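Local coordinates for DUF596 domain-containing protein (Neisseria meningitidis, PDB 2O5H) that is of unknown function but belongs to the DUF596 family and forms a dimer joined by a disulfide between its two subunits, at residues A54-F59 / E90-Y95; C36-I41 / F108-W113. All blocks are in the same frame, centred on the assembly; numbering follows the deposited sequence. Where two conformers were deposited one is given.

Interaction 1 (A54-F59 / E90-Y95); sequences AFFILF and EVWPEY
W92 meets F56 and F55 together, its six-membered ring reaching two consecutive phenylalanines of helix 48-64 from the loop that follows helix 81-91. The backbones stay far apart, with 11.1 Å between the CA atoms of F56 and W92, and the gap is spanned by aromatic side chains alone. F56 brings its edge to one face of the indole: the rings form an edge-to-face pair with planes at 56° and centroids 4.9 Å apart, and F56 CZ lies 3.6 Å from W92 CE3. F55 takes the far end of the indole. W92 CH2 sits over one face of the F55 ring, offset toward its rim and 3.6 Å from F55 CD2.

The first torsions separate the two phenylalanines. CG of F55 is anti to the backbone N (chi1 173°), whereas that of F56 is anti to the carbonyl carbon (chi1 -77°), and F55 CD2 ends up over the centre of the F56 ring, 3.9 Å above its plane. The indole in turn lies between F56 on one face and CD of its own neighbour P93 on the opposite one, while F59 CB covers the other face of F55. W92 NE1 makes a weak hydrogen bond to T52 OG1, which ties the indole once more to helix 48-64. W38, F88 and W113 extend the apolar surroundings. The arrangement is a buried aromatic cluster, here forming part of the hydrophobic core between helices of an alpha-beta fold.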
loop_
_atom_site.group_PDB
_atom_site.type_symbol
_atom_site.label_atom_id
_atom_site.label_comp_id
_atom_site.label_asym_id
_atom_site.label_seq_id
_atom_site.Cartn_x
_atom_site.Cartn_y
_atom_site.Cartn_z
ATOM N N ALA A 54 14.156 -5.248 4.923
ATOM C CA ALA A 54 13.249 -5.981 4.037
ATOM C C ALA A 54 12.684 -5.056 2.956
ATOM O O ALA A 54 12.690 -5.396 1.733
ATOM C CB ALA A 54 12.129 -6.570 4.848
ATOM N N PHE A 55 12.209 -3.890 3.387
ATOM C CA PHE A 55 11.733 -2.931 2.431
ATOM C C PHE A 55 12.763 -2.650 1.327
ATOM O O PHE A 55 12.424 -2.683 0.146
ATOM C CB PHE A 55 11.270 -1.637 3.108
ATOM C CG PHE A 55 10.924 -0.539 2.120
ATOM C CD1 PHE A 55 9.616 -0.398 1.644
ATOM C CD2 PHE A 55 11.918 0.363 1.676
ATOM C CE1 PHE A 55 9.284 0.621 0.742
ATOM C CE2 PHE A 55 11.598 1.368 0.763
ATOM C CZ PHE A 55 10.292 1.494 0.299
ATOM N N PHE A 56 14.005 -2.356 1.699
ATOM C CA PHE A 56 15.023 -2.008 0.711
ATOM C C PHE A 56 15.419 -3.166 -0.180
ATOM O O PHE A 56 15.790 -2.950 -1.334
ATOM C CB PHE A 56 16.249 -1.333 1.379
ATOM C CG PHE A 56 15.992 0.099 1.733
ATOM C CD1 PHE A 56 15.705 1.031 0.713
ATOM C CD2 PHE A 56 15.948 0.518 3.054
ATOM C CE1 PHE A 56 15.426 2.352 1.022
ATOM C CE2 PHE A 56 15.665 1.903 3.371
ATOM C CZ PHE A 56 15.424 2.796 2.358
ATOM N N ILE A 57 15.345 -4.402 0.319
ATOM C CA ILE A 57 15.658 -5.548 -0.555
ATOM C C ILE A 57 14.572 -5.658 -1.641
ATOM O O ILE A 57 14.860 -5.892 -2.811
ATOM C CB ILE A 57 15.738 -6.886 0.217
ATOM C CG1 ILE A 57 16.932 -6.866 1.178
ATOM C CG2 ILE A 57 15.856 -8.117 -0.760
ATOM C CD1 ILE A 57 16.797 -7.871 2.298
ATOM N N LEU A 58 13.318 -5.469 -1.238
ATOM C CA LEU A 58 12.207 -5.630 -2.157
ATOM C C LEU A 58 12.244 -4.486 -3.178
ATOM O O LEU A 58 12.138 -4.708 -4.376
ATOM C CB LEU A 58 10.873 -5.629 -1.388
ATOM C CG LEU A 58 9.536 -5.635 -2.190
ATOM C CD1 LEU A 58 9.424 -6.891 -3.120
ATOM C CD2 LEU A 58 8.387 -5.581 -1.190
ATOM N N PHE A 59 12.355 -3.272 -2.657
ATOM C CA PHE A 59 12.499 -2.033 -3.429
ATOM C C PHE A 59 13.593 -2.193 -4.484
ATOM O O PHE A 59 13.355 -1.960 -5.676
ATOM C CB PHE A 59 12.824 -0.969 -2.390
ATOM C CG PHE A 59 13.144 0.399 -2.894
ATOM C CD1 PHE A 59 12.128 1.307 -3.173
ATOM C CD2 PHE A 59 14.485 0.833 -2.934
ATOM C CE1 PHE A 59 12.445 2.639 -3.557
ATOM C CE2 PHE A 59 14.818 2.141 -3.309
ATOM C CZ PHE A 59 13.792 3.047 -3.613
ATOM N N GLU A 90 19.142 8.148 3.291
ATOM C CA GLU A 90 19.627 9.397 3.832
ATOM C C GLU A 90 18.563 10.195 4.564
ATOM O O GLU A 90 18.901 10.981 5.438
ATOM C CB GLU A 90 20.322 10.251 2.746
ATOM C CG GLU A 90 21.685 9.660 2.403
ATOM C CD GLU A 90 22.637 10.628 1.726
ATOM O OE1 GLU A 90 22.379 11.855 1.741
ATOM O OE2 GLU A 90 23.661 10.156 1.183
ATOM N N VAL A 91 17.286 9.965 4.236
ATOM C CA VAL A 91 16.177 10.756 4.773
ATOM C C VAL A 91 15.148 9.845 5.480
ATOM O O VAL A 91 14.088 10.288 5.912
ATOM C CB VAL A 91 15.470 11.582 3.625
ATOM C CG1 VAL A 91 16.366 12.705 3.135
ATOM C CG2 VAL A 91 15.078 10.677 2.448
ATOM N N TRP A 92 15.491 8.563 5.605
ATOM C CA TRP A 92 14.583 7.582 6.184
ATOM C C TRP A 92 14.265 7.983 7.632
ATOM O O TRP A 92 15.169 8.298 8.415
ATOM C CB TRP A 92 15.238 6.196 6.159
ATOM C CG TRP A 92 14.288 5.079 6.411
ATOM C CD1 TRP A 92 14.126 4.373 7.576
ATOM C CD2 TRP A 92 13.385 4.522 5.455
ATOM N NE1 TRP A 92 13.149 3.393 7.387
ATOM C CE2 TRP A 92 12.700 3.459 6.087
ATOM C CE3 TRP A 92 13.079 4.828 4.111
ATOM C CZ2 TRP A 92 11.694 2.715 5.436
ATOM C CZ3 TRP A 92 12.094 4.041 3.441
ATOM C CH2 TRP A 92 11.438 2.996 4.107
ATOM N N PRO A 93 12.969 7.959 8.009
ATOM C CA PRO A 93 12.615 8.271 9.406
ATOM C C PRO A 93 13.369 7.440 10.443
ATOM O O PRO A 93 13.669 6.251 10.205
ATOM C CB PRO A 93 11.131 7.876 9.462
ATOM C CG PRO A 93 10.641 8.213 8.039
ATOM C CD PRO A 93 11.768 7.591 7.226
ATOM N N GLU A 94 13.577 8.051 11.611
ATOM C CA GLU A 94 14.238 7.408 12.726
ATOM C C GLU A 94 13.382 6.382 13.452
ATOM O O GLU A 94 13.919 5.524 14.114
ATOM C CB GLU A 94 14.738 8.461 13.703
ATOM C CG GLU A 94 15.926 9.292 13.172
ATOM C CD GLU A 94 16.482 10.249 14.234
ATOM O OE1 GLU A 94 15.691 10.881 14.942
ATOM O OE2 GLU A 94 17.709 10.333 14.399
ATOM N N TYR A 95 12.060 6.480 13.322
ATOM C CA TYR A 95 11.121 5.622 14.067
ATOM C C TYR A 95 10.016 5.311 13.103
ATOM O O TYR A 95 9.755 6.086 12.183
ATOM C CB TYR A 95 10.535 6.348 15.306
ATOM C CG TYR A 95 11.586 6.725 16.325
ATOM C CD1 TYR A 95 12.009 5.798 17.305
ATOM C CD2 TYR A 95 12.188 7.977 16.296
ATOM C CE1 TYR A 95 12.975 6.116 18.183
ATOM C CE2 TYR A 95 13.166 8.310 17.189
ATOM C CZ TYR A 95 13.550 7.371 18.133
ATOM O OH TYR A 95 14.515 7.681 19.031
#

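Interaction 2 (C36-I41 / F108-W113); sequences CLWSTI and FDIGMW
I110 packs across the indole of W38, joining the first turn of helix 110-116 to helix 34-41 in a small helix-helix contact of the alpha-beta fold. The backbones come close at this point, with 6.7 Å between the CA atoms of W38 and G111. The indole leaves its helix with CG anti to the backbone N (chi1 176°), which, on a side chain that starts out toward the other segment, sets one ring face against I110. The isoleucine crosses it at about a right angle. Its CG1 lies over the centre of the indole, 4.0 Å from W38 CD2, and the CG2 methyl is on the pyrrole part in a CH-pi arrangement; the modelled CG2 position is too tight to be taken literally. I110 was deposited in two conformers. In the one described, CG1 is anti to the backbone N (chi1 -177°), and CG2 stands between the backbone N and the carbonyl carbon. On the opposite face of W38, I41 CD1 comes in toward the rim, 3.8 Å above the plane, and the ring is thus sandwiched between two isoleucines.

G111, with no side chain, faces W38 through its backbone, its N being 4.4 Å from W38 CD1. D109 occupies the N-cap position of helix 110-116. On helix 34-41, C36 points away from this contact and forms a disulfide with C36 of the second subunit, which brings the helix to the dimer interface. The C36 carbonyl serves T40 twice: T40 N and T40 OG1 approach it from opposite faces of its plane, and the hydroxyl donates to C36 O at 2.7 Å. At the cap, M112 N, from a selenomethionine, donates to D109 OD1 over 2.9 Å, meeting that oxygen nearly along its C-O bond direction.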
loop_
_atom_site.group_PDB
_atom_site.type_symbol
_atom_site.label_atom_id
_atom_site.label_comp_id
_atom_site.label_asym_id
_atom_site.label_seq_id
_atom_site.Cartn_x
_atom_site.Cartn_y
_atom_site.Cartn_z
ATOM N N CYS A 36 2.658 0.984 0.158
ATOM C CA CYS A 36 2.113 -0.387 0.234
ATOM C C CYS A 36 3.200 -1.443 0.109
ATOM O O CYS A 36 2.984 -2.590 0.515
ATOM C CB CYS A 36 0.964 -0.607 -0.786
ATOM S SG CYS A 36 -0.456 0.447 -0.459
ATOM N N LEU A 37 4.358 -1.080 -0.429
ATOM C CA LEU A 37 5.500 -1.972 -0.334
ATOM C C LEU A 37 5.908 -2.149 1.115
ATOM O O LEU A 37 6.368 -3.234 1.490
ATOM C CB LEU A 37 6.699 -1.445 -1.134
ATOM C CG LEU A 37 6.860 -1.936 -2.571
ATOM C CD1 LEU A 37 5.615 -1.783 -3.430
ATOM C CD2 LEU A 37 8.135 -1.309 -3.218
ATOM N N TRP A 38 5.876 -1.050 1.873
ATOM C CA TRP A 38 6.123 -1.089 3.319
ATOM C C TRP A 38 5.095 -1.999 4.004
ATOM O O TRP A 38 5.455 -2.887 4.775
ATOM C CB TRP A 38 6.074 0.324 3.932
ATOM C CG TRP A 38 6.225 0.297 5.435
ATOM C CD1 TRP A 38 5.215 0.407 6.397
ATOM C CD2 TRP A 38 7.441 0.092 6.145
ATOM N NE1 TRP A 38 5.768 0.298 7.656
ATOM C CE2 TRP A 38 7.126 0.077 7.531
ATOM C CE3 TRP A 38 8.782 -0.091 5.747
ATOM C CZ2 TRP A 38 8.111 -0.117 8.522
ATOM C CZ3 TRP A 38 9.751 -0.242 6.736
ATOM C CH2 TRP A 38 9.408 -0.276 8.096
ATOM N N SER A 39 3.803 -1.802 3.708
ATOM C CA SER A 39 2.755 -2.670 4.263
ATOM C C SER A 39 2.972 -4.175 3.919
ATOM O O SER A 39 2.730 -5.049 4.750
ATOM C CB SER A 39 1.388 -2.193 3.802
ATOM O OG SER A 39 1.174 -0.876 4.300
ATOM N N THR A 40 3.446 -4.447 2.707
ATOM C CA THR A 40 3.755 -5.802 2.247
ATOM C C THR A 40 4.795 -6.522 3.121
ATOM O O THR A 40 4.692 -7.748 3.366
ATOM C CB THR A 40 4.260 -5.760 0.755
ATOM O OG1 THR A 40 3.240 -5.211 -0.098
ATOM C CG2 THR A 40 4.625 -7.157 0.242
ATOM N N ILE A 41 5.786 -5.764 3.616
ATOM C CA ILE A 41 6.858 -6.375 4.425
ATOM C C ILE A 41 6.554 -6.309 5.939
ATOM O O ILE A 41 7.263 -6.910 6.751
ATOM C CB ILE A 41 8.305 -5.845 4.047
ATOM C CG1 ILE A 41 8.466 -4.310 4.169
ATOM C CG2 ILE A 41 8.703 -6.294 2.651
ATOM C CD1 ILE A 41 8.539 -3.846 5.622
ATOM N N PHE A 108 2.060 10.345 12.851
ATOM C CA PHE A 108 2.756 10.228 11.577
ATOM C C PHE A 108 3.586 8.954 11.564
ATOM O O PHE A 108 4.274 8.633 12.550
ATOM C CB PHE A 108 3.612 11.465 11.351
ATOM C CG PHE A 108 3.993 11.695 9.919
ATOM C CD1 PHE A 108 3.115 12.364 9.050
ATOM C CD2 PHE A 108 5.227 11.319 9.457
ATOM C CE1 PHE A 108 3.459 12.600 7.720
ATOM C CE2 PHE A 108 5.584 11.547 8.131
ATOM C CZ PHE A 108 4.690 12.203 7.263
ATOM N N ASP A 109 3.490 8.197 10.484
ATOM C CA ASP A 109 4.186 6.942 10.394
ATOM C C ASP A 109 4.896 6.760 9.063
ATOM O O ASP A 109 4.752 7.593 8.183
ATOM C CB ASP A 109 3.254 5.772 10.745
ATOM C CG ASP A 109 2.107 5.594 9.767
ATOM O OD1 ASP A 109 2.169 6.052 8.606
ATOM O OD2 ASP A 109 1.116 4.961 10.188
ATOM N N ILE A 110 5.639 5.672 8.918
ATOM C CA ILE A 110 6.426 5.443 7.708
ATOM C C ILE A 110 5.562 5.315 6.441
ATOM O O ILE A 110 5.977 5.739 5.369
ATOM C CB ILE A 110 7.330 4.198 7.872
ATOM C CG1 ILE A 110 8.207 3.991 6.639
ATOM C CG2 ILE A 110 6.515 2.981 8.242
ATOM C CD1 ILE A 110 9.296 4.995 6.602
ATOM N N GLY A 111 4.392 4.686 6.570
ATOM C CA GLY A 111 3.407 4.661 5.479
ATOM C C GLY A 111 3.060 6.066 4.976
ATOM O O GLY A 111 3.043 6.333 3.760
HETATM N N MSE A 112 2.754 6.965 5.909
HETATM C CA MSE A 112 2.402 8.345 5.546
HETATM C C MSE A 112 3.564 9.083 4.898
HETATM O O MSE A 112 3.379 9.798 3.911
HETATM C CB MSE A 112 1.954 9.113 6.775
HETATM C CG MSE A 112 0.640 8.587 7.291
HETATM SE SE MSE A 112 0.067 9.457 8.947
HETATM C CE MSE A 112 -1.033 8.017 9.648
ATOM N N TRP A 113 4.764 8.912 5.466
ATOM C CA TRP A 113 5.997 9.486 4.888
ATOM C C TRP A 113 6.207 9.047 3.418
ATOM O O TRP A 113 6.520 9.866 2.511
ATOM C CB TRP A 113 7.191 9.106 5.792
ATOM C CG TRP A 113 8.514 9.723 5.390
ATOM C CD1 TRP A 113 8.998 10.927 5.762
ATOM C CD2 TRP A 113 9.505 9.136 4.526
ATOM N NE1 TRP A 113 10.229 11.151 5.168
ATOM C CE2 TRP A 113 10.558 10.059 4.407
ATOM C CE3 TRP A 113 9.606 7.900 3.860
ATOM C CZ2 TRP A 113 11.729 9.783 3.668
ATOM C CZ3 TRP A 113 10.725 7.645 3.085
ATOM C CH2 TRP A 113 11.792 8.588 3.011
#

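Overall arrangement
Interactions 1 and 2 have centres about 10 Å apart and belong to one continuous apolar region. Along the chain, helix 34-41 is followed by helix 48-64, and helix 81-91 by helix 110-116; both segments of 54-59/90-95 fall between 36-41 and 108-113, so that contact is nested inside the loop closed by the other. The two touch directly: W92 CZ2 lies 3.5 Å from I110 CD1, and P93 packs on both I110 and W113. The loop after helix 81-91 therefore lies against helix 110-116 as well as reaching helix 48-64. Together they bring residues from four helices and this loop into one packed region, whose 34-41 member also carries the intersubunit disulfide, linking it to the dimer interface.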